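PDB 6JS9: hypothetical membrane protein, which binds heme through this N-terminal domain of HtaA and probably passes it on during heme uptake. Local coordinates for residues 19-24 with 165-170; 24-27 with 33-36; 73-76 with 82-85. All blocks are in the same frame, centred on the assembly; numbering follows the deposited sequence.

All three contacts reach one heme, contact 2 through Tyr24 alone. Contacts 1 and 2 share Tyr24 on helix 19-26, the residue that binds the iron, and their centres are about 13 Å apart. Contact 3 lies about 9 Å from contact 2, centre to centre, and about 15 Å from contact 1. Contacts 2 and 3 are stitched through the sheet, with a probable hydrogen bond between Ser33 O and Leu75 N at 3.0 Å. Leu85 of contact 3 touches the iron ligand, Tyr24 CE2 to Leu85 CD1 being 3.9 Å. Phe21 of contact 1 meets Phe74 of contact 3 edge-to-face. Helix, loop and hairpin thus wall the pocket together.

Contact 1: 19-24 with 165-170; sequences QSFRNY and GFYETG. With HEM (protoporphyrin IX containing Fe), chain C.
With CG anti to the carbonyl carbon (chi1 -59°), the ring of Tyr167 reaches across toward helix 19-26. Its hydroxyl ends against Phe21, whose own ring is swung anti to the backbone N (chi1 -173°). Tyr167 OH lies 3.3 Å from Phe21 CB, and the two side chains cross at about a right angle. Ser20 OG sits at the edge of the Tyr167 ring, near its plane, 3.6 Å from Tyr167 OH. The two hydroxyls do not bond to each other. Both donate to the same heme propionate oxygen. Tyr167 OH is 2.5 Å from HEM O1A. The bond from Ser20 OG to HEM O1A is very short as modelled, so its exact length is doubtful. Ser20 OG is also hydrogen-bonded to Arg18 NE.

This is the heme pocket of the N-terminal HtaA domain, closed here between a short helix and the loop that follows helix 157-162. Tyr24, one helical turn beyond Ser20, is the axial ligand, with Tyr24 OH 2.3 Å from the iron. His77 NE2 is hydrogen-bonded to that oxygen, which probably helps to position it. Phe166 lies flat against the opposite face of the porphyrin, its ring centred over HEM NA. Phe166 CZ comes within 3.4 Å of the iron but offers no ligand atom. The heme methyl HEM CMA approaches the Phe21 ring obliquely, 3.6 Å from Phe21 CD1.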
loop_
_atom_site.group_PDB
_atom_site.type_symbol
_atom_site.label_atom_id
_atom_site.label_comp_id
_atom_site.label_asym_id
_atom_site.label_seq_id
_atom_site.Cartn_x
_atom_site.Cartn_y
_atom_site.Cartn_z
ATOM N N GLN A 19 7.788 7.501 3.564
ATOM C CA GLN A 19 7.706 8.885 4.018
ATOM C C GLN A 19 8.346 9.847 3.019
ATOM O O GLN A 19 7.826 10.946 2.794
ATOM C CB GLN A 19 8.354 9.048 5.392
ATOM C CG GLN A 19 8.048 10.406 6.009
ATOM C CD GLN A 19 8.656 10.574 7.375
ATOM O OE1 GLN A 19 9.694 9.988 7.678
ATOM N NE2 GLN A 19 8.012 11.371 8.216
ATOM N N SER A 20 9.469 9.461 2.411
ATOM C CA SER A 20 10.112 10.363 1.456
ATOM C C SER A 20 9.218 10.635 0.256
ATOM O O SER A 20 9.273 11.726 -0.326
ATOM C CB SER A 20 11.453 9.794 0.991
ATOM O OG SER A 20 11.261 8.690 0.121
ATOM N N PHE A 21 8.393 9.663 -0.136
ATOM C CA PHE A 21 7.447 9.919 -1.213
ATOM C C PHE A 21 6.353 10.884 -0.770
ATOM O O PHE A 21 6.005 11.817 -1.506
ATOM C CB PHE A 21 6.838 8.615 -1.716
ATOM C CG PHE A 21 5.986 8.794 -2.930
ATOM C CD1 PHE A 21 6.562 9.184 -4.135
ATOM C CD2 PHE A 21 4.618 8.589 -2.875
ATOM C CE1 PHE A 21 5.788 9.351 -5.257
ATOM C CE2 PHE A 21 3.841 8.757 -4.001
ATOM C CZ PHE A 21 4.426 9.142 -5.194
ATOM N N ARG A 22 5.786 10.675 0.427
ATOM C CA ARG A 22 4.781 11.614 0.926
ATOM C C ARG A 22 5.349 13.023 1.014
ATOM O O ARG A 22 4.651 13.999 0.711
ATOM C CB ARG A 22 4.246 11.172 2.298
ATOM C CG ARG A 22 3.621 9.774 2.313
ATOM C CD ARG A 22 2.719 9.538 3.533
ATOM N NE ARG A 22 3.367 9.831 4.810
ATOM C CZ ARG A 22 4.254 9.036 5.400
ATOM N NH1 ARG A 22 4.613 7.897 4.824
ATOM N NH2 ARG A 22 4.789 9.387 6.556
ATOM N N ASN A 23 6.613 13.146 1.444
ATOM C CA ASN A 23 7.254 14.451 1.529
ATOM C C ASN A 23 7.499 15.019 0.140
ATOM O O ASN A 23 7.254 16.205 -0.107
ATOM C CB ASN A 23 8.578 14.346 2.286
ATOM C CG ASN A 23 8.400 14.188 3.788
ATOM O OD1 ASN A 23 7.336 14.466 4.347
ATOM N ND2 ASN A 23 9.462 13.762 4.454
ATOM N N TYR A 24 8.003 14.181 -0.767
ATOM C CA TYR A 24 8.175 14.567 -2.160
ATOM C C TYR A 24 6.886 15.165 -2.725
ATOM O O TYR A 24 6.906 16.246 -3.328
ATOM C CB TYR A 24 8.639 13.341 -2.955
ATOM C CG TYR A 24 8.462 13.459 -4.444
ATOM C CD1 TYR A 24 9.248 14.332 -5.197
ATOM C CD2 TYR A 24 7.513 12.693 -5.101
ATOM C CE1 TYR A 24 9.078 14.434 -6.557
ATOM C CE2 TYR A 24 7.341 12.780 -6.461
ATOM C CZ TYR A 24 8.123 13.659 -7.188
ATOM O OH TYR A 24 7.940 13.759 -8.548
ATOM N N GLY A 165 10.389 4.251 -11.798
ATOM C CA GLY A 165 11.765 3.795 -11.832
ATOM C C GLY A 165 12.727 4.611 -11.004
ATOM O O GLY A 165 13.941 4.474 -11.177
ATOM N N PHE A 166 12.222 5.476 -10.119
ATOM C CA PHE A 166 13.088 6.288 -9.270
ATOM C C PHE A 166 13.670 5.483 -8.117
ATOM O O PHE A 166 14.809 5.732 -7.703
ATOM C CB PHE A 166 12.312 7.499 -8.731
ATOM C CG PHE A 166 11.938 8.509 -9.798
ATOM C CD1 PHE A 166 10.844 8.294 -10.631
ATOM C CD2 PHE A 166 12.687 9.667 -9.969
ATOM C CE1 PHE A 166 10.501 9.223 -11.618
ATOM C CE2 PHE A 166 12.353 10.596 -10.952
ATOM C CZ PHE A 166 11.262 10.376 -11.777
ATOM N N TYR A 167 12.912 4.525 -7.590
ATOM C CA TYR A 167 13.421 3.582 -6.611
ATOM C C TYR A 167 14.022 2.376 -7.314
ATOM O O TYR A 167 13.599 2.006 -8.410
ATOM C CB TYR A 167 12.303 3.105 -5.685
ATOM C CG TYR A 167 11.601 4.196 -4.907
ATOM C CD1 TYR A 167 12.322 5.157 -4.190
ATOM C CD2 TYR A 167 10.216 4.268 -4.888
ATOM C CE1 TYR A 167 11.669 6.145 -3.468
ATOM C CE2 TYR A 167 9.559 5.259 -4.175
ATOM C CZ TYR A 167 10.284 6.191 -3.461
ATOM O OH TYR A 167 9.605 7.167 -2.736
ATOM N N GLU A 168 15.004 1.756 -6.664
ATOM C CA GLU A 168 15.567 0.498 -7.131
ATOM C C GLU A 168 14.775 -0.668 -6.549
ATOM O O GLU A 168 14.217 -0.576 -5.450
ATOM C CB GLU A 168 17.036 0.368 -6.724
ATOM C CG GLU A 168 17.905 1.562 -7.091
ATOM C CD GLU A 168 18.031 1.766 -8.598
ATOM O OE1 GLU A 168 18.333 0.781 -9.310
ATOM O OE2 GLU A 168 17.823 2.911 -9.068
ATOM N N THR A 169 14.735 -1.772 -7.294
ATOM C CA THR A 169 14.147 -2.996 -6.766
ATOM C C THR A 169 14.746 -3.329 -5.404
ATOM O O THR A 169 15.959 -3.223 -5.194
ATOM C CB THR A 169 14.375 -4.164 -7.730
ATOM O OG1 THR A 169 13.747 -3.882 -8.984
ATOM C CG2 THR A 169 13.783 -5.456 -7.156
ATOM N N GLY A 170 13.881 -3.729 -4.473
ATOM C CA GLY A 170 14.324 -4.108 -3.153
ATOM C C GLY A 170 14.514 -2.954 -2.202
ATOM O O GLY A 170 14.937 -3.179 -1.059
HETATM C CHA HEM C . 11.599 11.934 -7.375
HETATM C CHB HEM C . 7.885 9.363 -9.166
HETATM C CHC HEM C . 7.110 12.685 -12.639
HETATM C CHD HEM C . 11.098 15.013 -11.129
HETATM C C1A HEM C . 10.640 10.950 -7.534
HETATM C C2A HEM C . 10.429 9.804 -6.672
HETATM C C3A HEM C . 9.406 9.087 -7.149
HETATM C C4A HEM C . 8.923 9.762 -8.346
HETATM C CMA HEM C . 8.861 7.775 -6.521
HETATM C CAA HEM C . 11.256 9.505 -5.414
HETATM C CBA HEM C . 10.843 10.469 -4.303
HETATM C CGA HEM C . 11.568 10.083 -3.045
HETATM O O1A HEM C . 11.062 9.189 -2.309
HETATM O O2A HEM C . 12.657 10.671 -2.799
HETATM C C1B HEM C . 7.367 10.029 -10.258
HETATM C C2B HEM C . 6.265 9.547 -11.080
HETATM C C3B HEM C . 6.039 10.462 -12.048
HETATM C C4B HEM C . 6.993 11.553 -11.857
HETATM C CMB HEM C . 5.536 8.199 -10.803
HETATM C CAB HEM C . 4.990 10.494 -13.198
HETATM C CBB HEM C . 4.074 9.543 -13.429
HETATM C C1C HEM C . 8.135 13.614 -12.558
HETATM C C2C HEM C . 8.305 14.783 -13.396
HETATM C C3C HEM C . 9.409 15.430 -12.980
HETATM C C4C HEM C . 9.963 14.694 -11.853
HETATM C CMC HEM C . 7.335 15.127 -14.544
HETATM C CAC HEM C . 10.047 16.734 -13.532
HETATM C CBC HEM C . 9.576 17.405 -14.581
HETATM C C1D HEM C . 11.577 14.408 -9.976
HETATM C C2D HEM C . 12.710 14.847 -9.166
HETATM C C3D HEM C . 12.846 13.993 -8.133
HETATM C C4D HEM C . 11.811 12.987 -8.246
HETATM C CMD HEM C . 13.597 16.086 -9.440
HETATM C CAD HEM C . 13.884 14.044 -6.983
HETATM C CBD HEM C . 13.240 14.921 -5.902
HETATM C CGD HEM C . 14.111 15.061 -4.674
HETATM O O1D HEM C . 13.865 16.023 -3.908
HETATM O O2D HEM C . 15.043 14.241 -4.452
HETATM N NA HEM C . 9.697 10.888 -8.535
HETATM N NB HEM C . 7.782 11.250 -10.771
HETATM N NC HEM C . 9.149 13.609 -11.624
HETATM N ND HEM C . 11.062 13.273 -9.368
HETATM FE FE HEM C . 9.236 12.420 -9.883
#

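Contact 2: 24-27 with 33-36; sequences YIQT and SITL. With HEM (protoporphyrin IX containing Fe), chain C.
Ser33 O is held by a backbone hydrogen bond to Leu75 N, and the methyl of Ile25 rests against it. Ile25 CG2 is 3.5 Å from Ser33 O and 3.7 Å from Ser33 N. This branch of Ile25 stands anti to its backbone N, which turns it down from the helix onto the strand. The same methyl packs on the next residue, with Ile25 CG2 3.7 Å from Ile34 CG1. No hydrogen bond joins the two segments, so the contact between them is one of packing.

Gln26 adds a second layer near the protein surface. Its chain is extended beyond CG and crosses the Ile34 side chain at about a right angle. Ile34 is extended as well (chi2 179°), and its terminal methyl lies squarely over one face of the Gln26 amide. Gln26 CD is 3.7 Å from Ile34 CD1, with Gln26 OE1 and Gln26 NE2 each 3.9 Å from that methyl. The amide therefore meets the methyl with its flat side.

The helix carries the heme ligand Tyr24 just before Ile25, and Ile25 also touches Leu85 of the pocket wall. A short loop links helix 19-26 to strand 33-37, and Ile25 and Gly32 share a backbone hydrogen bond there. The strand then runs antiparallel to strand 63-79, where Thr35 pairs with His73, while Ile34 packs on Val72 and Phe74.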
loop_
_atom_site.group_PDB
_atom_site.type_symbol
_atom_site.label_atom_id
_atom_site.label_comp_id
_atom_site.label_asym_id
_atom_site.label_seq_id
_atom_site.Cartn_x
_atom_site.Cartn_y
_atom_site.Cartn_z
ATOM N N TYR A 24 8.003 14.181 -0.767
ATOM C CA TYR A 24 8.175 14.567 -2.160
ATOM C C TYR A 24 6.886 15.165 -2.725
ATOM O O TYR A 24 6.906 16.246 -3.328
ATOM C CB TYR A 24 8.639 13.341 -2.955
ATOM C CG TYR A 24 8.462 13.459 -4.444
ATOM C CD1 TYR A 24 9.248 14.332 -5.197
ATOM C CD2 TYR A 24 7.513 12.693 -5.101
ATOM C CE1 TYR A 24 9.078 14.434 -6.557
ATOM C CE2 TYR A 24 7.341 12.780 -6.461
ATOM C CZ TYR A 24 8.123 13.659 -7.188
ATOM O OH TYR A 24 7.940 13.759 -8.548
ATOM N N ILE A 25 5.748 14.504 -2.469
ATOM C CA ILE A 25 4.449 14.949 -2.979
ATOM C C ILE A 25 4.009 16.242 -2.301
ATOM O O ILE A 25 3.540 17.179 -2.959
ATOM C CB ILE A 25 3.387 13.843 -2.788
ATOM C CG1 ILE A 25 3.586 12.682 -3.772
ATOM C CG2 ILE A 25 1.941 14.425 -2.841
ATOM C CD1 ILE A 25 3.637 13.088 -5.229
ATOM N N GLN A 26 4.132 16.311 -0.971
ATOM C CA GLN A 26 3.466 17.371 -0.220
ATOM C C GLN A 26 4.327 18.620 -0.055
ATOM O O GLN A 26 3.804 19.736 -0.121
ATOM C CB GLN A 26 3.023 16.846 1.153
ATOM C CG GLN A 26 1.913 15.795 1.042
ATOM C CD GLN A 26 1.467 15.224 2.385
ATOM O OE1 GLN A 26 2.284 14.743 3.178
ATOM N NE2 GLN A 26 0.160 15.276 2.642
ATOM N N THR A 27 5.634 18.467 0.149
ATOM C CA THR A 27 6.510 19.613 0.346
ATOM C C THR A 27 7.651 19.710 -0.662
ATOM O O THR A 27 8.330 20.741 -0.693
ATOM C CB THR A 27 7.110 19.604 1.765
ATOM O OG1 THR A 27 7.876 18.403 1.956
ATOM C CG2 THR A 27 6.022 19.687 2.819
ATOM N N SER A 33 -0.747 16.769 -3.725
ATOM C CA SER A 33 -1.593 16.451 -2.583
ATOM C C SER A 33 -1.738 14.942 -2.433
ATOM O O SER A 33 -1.525 14.177 -3.376
ATOM C CB SER A 33 -2.985 17.071 -2.726
ATOM O OG SER A 33 -3.592 16.569 -3.902
ATOM N N ILE A 34 -2.116 14.528 -1.226
ATOM C CA ILE A 34 -2.484 13.144 -0.924
ATOM C C ILE A 34 -3.922 13.150 -0.417
ATOM O O ILE A 34 -4.265 13.937 0.472
ATOM C CB ILE A 34 -1.549 12.506 0.122
ATOM C CG1 ILE A 34 -0.080 12.600 -0.299
ATOM C CG2 ILE A 34 -1.932 11.020 0.371
ATOM C CD1 ILE A 34 0.877 11.988 0.732
ATOM N N THR A 35 -4.761 12.280 -0.979
ATOM C CA THR A 35 -6.162 12.196 -0.575
ATOM C C THR A 35 -6.526 10.746 -0.279
ATOM O O THR A 35 -6.317 9.862 -1.118
ATOM C CB THR A 35 -7.091 12.768 -1.652
ATOM O OG1 THR A 35 -6.632 14.074 -2.027
ATOM C CG2 THR A 35 -8.485 12.902 -1.117
ATOM N N LEU A 36 -7.061 10.507 0.913
ATOM C CA LEU A 36 -7.501 9.183 1.323
ATOM C C LEU A 36 -8.999 9.037 1.101
ATOM O O LEU A 36 -9.766 9.989 1.269
ATOM C CB LEU A 36 -7.167 8.936 2.789
ATOM C CG LEU A 36 -5.703 9.101 3.165
ATOM C CD1 LEU A 36 -5.570 8.963 4.676
ATOM C CD2 LEU A 36 -4.845 8.079 2.432
HETATM C CHA HEM C . 11.599 11.934 -7.375
HETATM C CHB HEM C . 7.885 9.363 -9.166
HETATM C CHC HEM C . 7.110 12.685 -12.639
HETATM C CHD HEM C . 11.098 15.013 -11.129
HETATM C C1A HEM C . 10.640 10.950 -7.534
HETATM C C2A HEM C . 10.429 9.804 -6.672
HETATM C C3A HEM C . 9.406 9.087 -7.149
HETATM C C4A HEM C . 8.923 9.762 -8.346
HETATM C CMA HEM C . 8.861 7.775 -6.521
HETATM C CAA HEM C . 11.256 9.505 -5.414
HETATM C CBA HEM C . 10.843 10.469 -4.303
HETATM C CGA HEM C . 11.568 10.083 -3.045
HETATM O O1A HEM C . 11.062 9.189 -2.309
HETATM O O2A HEM C . 12.657 10.671 -2.799
HETATM C C1B HEM C . 7.367 10.029 -10.258
HETATM C C2B HEM C . 6.265 9.547 -11.080
HETATM C C3B HEM C . 6.039 10.462 -12.048
HETATM C C4B HEM C . 6.993 11.553 -11.857
HETATM C CMB HEM C . 5.536 8.199 -10.803
HETATM C CAB HEM C . 4.990 10.494 -13.198
HETATM C CBB HEM C . 4.074 9.543 -13.429
HETATM C C1C HEM C . 8.135 13.614 -12.558
HETATM C C2C HEM C . 8.305 14.783 -13.396
HETATM C C3C HEM C . 9.409 15.430 -12.980
HETATM C C4C HEM C . 9.963 14.694 -11.853
HETATM C CMC HEM C . 7.335 15.127 -14.544
HETATM C CAC HEM C . 10.047 16.734 -13.532
HETATM C CBC HEM C . 9.576 17.405 -14.581
HETATM C C1D HEM C . 11.577 14.408 -9.976
HETATM C C2D HEM C . 12.710 14.847 -9.166
HETATM C C3D HEM C . 12.846 13.993 -8.133
HETATM C C4D HEM C . 11.811 12.987 -8.246
HETATM C CMD HEM C . 13.597 16.086 -9.440
HETATM C CAD HEM C . 13.884 14.044 -6.983
HETATM C CBD HEM C . 13.240 14.921 -5.902
HETATM C CGD HEM C . 14.111 15.061 -4.674
HETATM O O1D HEM C . 13.865 16.023 -3.908
HETATM O O2D HEM C . 15.043 14.241 -4.452
HETATM N NA HEM C . 9.697 10.888 -8.535
HETATM N NB HEM C . 7.782 11.250 -10.771
HETATM N NC HEM C . 9.149 13.609 -11.624
HETATM N ND HEM C . 11.062 13.273 -9.368
HETATM FE FE HEM C . 9.236 12.420 -9.883
#

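Contact 3: 73-76 with 82-85; sequences HFLG and KWIL. With HEM (protoporphyrin IX containing Fe), chain C.
The indole of Trp83 has Leu75 on one face and Gly76 at its edge. Leu75 CD2 stands over the five-membered ring, 4.2 Å from its centroid and 28° off the normal, a CH-pi contact. Leu75 CB lies over the same indole, nearer its rim, and the two side chains cross at about a right angle. At the edge, Gly76 C lies in the plane of the indole, 3.4 Å from Trp83 CE3. The ring thus borders the glycine backbone. Leu75 CG also sits above the rim of the His73 ring, whose NE2 is hydrogen-bonded to Asp86 OD1.

The backbones form an antiparallel hydrogen-bonded pair, Gly76 with Leu85. Gly76 N donates to Leu85 O at 2.7 Å. In return Leu85 N donates to Gly76 O at 2.9 Å, approaching from well above the carbonyl plane, 42° out of it. Leu75 CA adds a weaker CA-H...O contact to Leu85 O at 3.3 Å.

A classic beta bulge in the hairpin of strands 63-79 and 82-97 sets two residues, Ile84 and Leu85, opposite the single Gly76. The strand bends sharply at Ile84. Beyond it, Leu85 is directed into the heme pocket. With Leu85 CG anti to the backbone N (chi1 -169°), its two methyls take different partners. Leu85 CD1 meets the porphyrin, 3.4 Å from HEM C2B. Leu85 CD2 packs on the neighbouring strand, 3.9 Å from Phe74 CB. Ile84 joins the pocket wall too, with Ile84 CG2 3.8 Å from the heme methyl HEM CMC. Its side chain also touches Tyr117 and Ile120 in a loop.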
loop_
_atom_site.group_PDB
_atom_site.type_symbol
_atom_site.label_atom_id
_atom_site.label_comp_id
_atom_site.label_asym_id
_atom_site.label_seq_id
_atom_site.Cartn_x
_atom_site.Cartn_y
_atom_site.Cartn_z
ATOM N N HIS A 73 -4.755 8.493 -3.033
ATOM C CA HIS A 73 -4.646 9.168 -4.326
ATOM C C HIS A 73 -3.516 10.196 -4.280
ATOM O O HIS A 73 -3.644 11.229 -3.615
ATOM C CB HIS A 73 -5.967 9.834 -4.705
ATOM C CG HIS A 73 -5.964 10.421 -6.082
ATOM N ND1 HIS A 73 -6.897 11.342 -6.504
ATOM C CD2 HIS A 73 -5.138 10.213 -7.135
ATOM C CE1 HIS A 73 -6.645 11.678 -7.758
ATOM N NE2 HIS A 73 -5.585 11.001 -8.166
ATOM N N PHE A 74 -2.423 9.921 -5.003
ATOM C CA PHE A 74 -1.287 10.830 -5.100
ATOM C C PHE A 74 -1.409 11.707 -6.345
ATOM O O PHE A 74 -1.623 11.204 -7.454
ATOM C CB PHE A 74 0.038 10.062 -5.173
ATOM C CG PHE A 74 0.272 9.115 -4.034
ATOM C CD1 PHE A 74 0.713 9.585 -2.804
ATOM C CD2 PHE A 74 0.079 7.758 -4.199
ATOM C CE1 PHE A 74 0.933 8.701 -1.742
ATOM C CE2 PHE A 74 0.314 6.864 -3.152
ATOM C CZ PHE A 74 0.749 7.344 -1.926
ATOM N N LEU A 75 -1.227 13.011 -6.163
ATOM C CA LEU A 75 -1.202 13.975 -7.254
ATOM C C LEU A 75 0.104 14.743 -7.184
ATOM O O LEU A 75 0.533 15.140 -6.097
ATOM C CB LEU A 75 -2.370 14.967 -7.174
ATOM C CG LEU A 75 -3.780 14.481 -7.498
ATOM C CD1 LEU A 75 -4.805 15.568 -7.206
ATOM C CD2 LEU A 75 -3.889 14.002 -8.954
ATOM N N GLY A 76 0.734 14.957 -8.337
ATOM C CA GLY A 76 1.913 15.802 -8.386
ATOM C C GLY A 76 2.132 16.374 -9.769
ATOM O O GLY A 76 1.587 15.880 -10.762
ATOM N N LYS A 82 -3.729 19.410 -16.151
ATOM C CA LYS A 82 -3.538 18.018 -15.786
ATOM C C LYS A 82 -2.480 17.897 -14.691
ATOM O O LYS A 82 -1.722 18.831 -14.421
ATOM C CB LYS A 82 -3.134 17.195 -17.012
ATOM N N TRP A 83 -2.453 16.736 -14.041
ATOM C CA TRP A 83 -1.388 16.386 -13.108
ATOM C C TRP A 83 -0.560 15.286 -13.751
ATOM O O TRP A 83 -1.096 14.231 -14.100
ATOM C CB TRP A 83 -1.948 15.938 -11.756
ATOM C CG TRP A 83 -2.644 17.041 -11.006
ATOM C CD1 TRP A 83 -3.944 17.419 -11.141
ATOM C CD2 TRP A 83 -2.070 17.918 -10.019
ATOM N NE1 TRP A 83 -4.222 18.473 -10.298
ATOM C CE2 TRP A 83 -3.090 18.797 -9.599
ATOM C CE3 TRP A 83 -0.801 18.033 -9.444
ATOM C CZ2 TRP A 83 -2.883 19.781 -8.628
ATOM C CZ3 TRP A 83 -0.594 19.008 -8.479
ATOM C CH2 TRP A 83 -1.628 19.882 -8.089
ATOM N N ILE A 84 0.743 15.531 -13.908
ATOM C CA ILE A 84 1.580 14.560 -14.608
ATOM C C ILE A 84 1.833 13.326 -13.744
ATOM O O ILE A 84 1.902 12.205 -14.263
ATOM C CB ILE A 84 2.885 15.222 -15.082
ATOM C CG1 ILE A 84 2.562 16.309 -16.109
ATOM C CG2 ILE A 84 3.808 14.193 -15.704
ATOM C CD1 ILE A 84 3.784 16.954 -16.711
ATOM N N LEU A 85 1.959 13.491 -12.424
ATOM C CA LEU A 85 1.927 12.359 -11.500
ATOM C C LEU A 85 0.499 12.240 -10.980
ATOM O O LEU A 85 0.027 13.115 -10.247
ATOM C CB LEU A 85 2.924 12.536 -10.353
ATOM C CG LEU A 85 3.172 11.307 -9.450
ATOM C CD1 LEU A 85 4.535 11.413 -8.753
ATOM C CD2 LEU A 85 2.071 11.103 -8.393
HETATM C CHA HEM C . 11.599 11.934 -7.375
HETATM C CHB HEM C . 7.885 9.363 -9.166
HETATM C CHC HEM C . 7.110 12.685 -12.639
HETATM C CHD HEM C . 11.098 15.013 -11.129
HETATM C C1A HEM C . 10.640 10.950 -7.534
HETATM C C2A HEM C . 10.429 9.804 -6.672
HETATM C C3A HEM C . 9.406 9.087 -7.149
HETATM C C4A HEM C . 8.923 9.762 -8.346
HETATM C CMA HEM C . 8.861 7.775 -6.521
HETATM C CAA HEM C . 11.256 9.505 -5.414
HETATM C CBA HEM C . 10.843 10.469 -4.303
HETATM C CGA HEM C . 11.568 10.083 -3.045
HETATM O O1A HEM C . 11.062 9.189 -2.309
HETATM O O2A HEM C . 12.657 10.671 -2.799
HETATM C C1B HEM C . 7.367 10.029 -10.258
HETATM C C2B HEM C . 6.265 9.547 -11.080
HETATM C C3B HEM C . 6.039 10.462 -12.048
HETATM C C4B HEM C . 6.993 11.553 -11.857
HETATM C CMB HEM C . 5.536 8.199 -10.803
HETATM C CAB HEM C . 4.990 10.494 -13.198
HETATM C CBB HEM C . 4.074 9.543 -13.429
HETATM C C1C HEM C . 8.135 13.614 -12.558
HETATM C C2C HEM C . 8.305 14.783 -13.396
HETATM C C3C HEM C . 9.409 15.430 -12.980
HETATM C C4C HEM C . 9.963 14.694 -11.853
HETATM C CMC HEM C . 7.335 15.127 -14.544
HETATM C CAC HEM C . 10.047 16.734 -13.532
HETATM C CBC HEM C . 9.576 17.405 -14.581
HETATM C C1D HEM C . 11.577 14.408 -9.976
HETATM C C2D HEM C . 12.710 14.847 -9.166
HETATM C C3D HEM C . 12.846 13.993 -8.133
HETATM C C4D HEM C . 11.811 12.987 -8.246
HETATM C CMD HEM C . 13.597 16.086 -9.440
HETATM C CAD HEM C . 13.884 14.044 -6.983
HETATM C CBD HEM C . 13.240 14.921 -5.902
HETATM C CGD HEM C . 14.111 15.061 -4.674
HETATM O O1D HEM C . 13.865 16.023 -3.908
HETATM O O2D HEM C . 15.043 14.241 -4.452
HETATM N NA HEM C . 9.697 10.888 -8.535
HETATM N NB HEM C . 7.782 11.250 -10.771
HETATM N NC HEM C . 9.149 13.609 -11.624
HETATM N ND HEM C . 11.062 13.273 -9.368
HETATM FE FE HEM C . 9.236 12.420 -9.883
#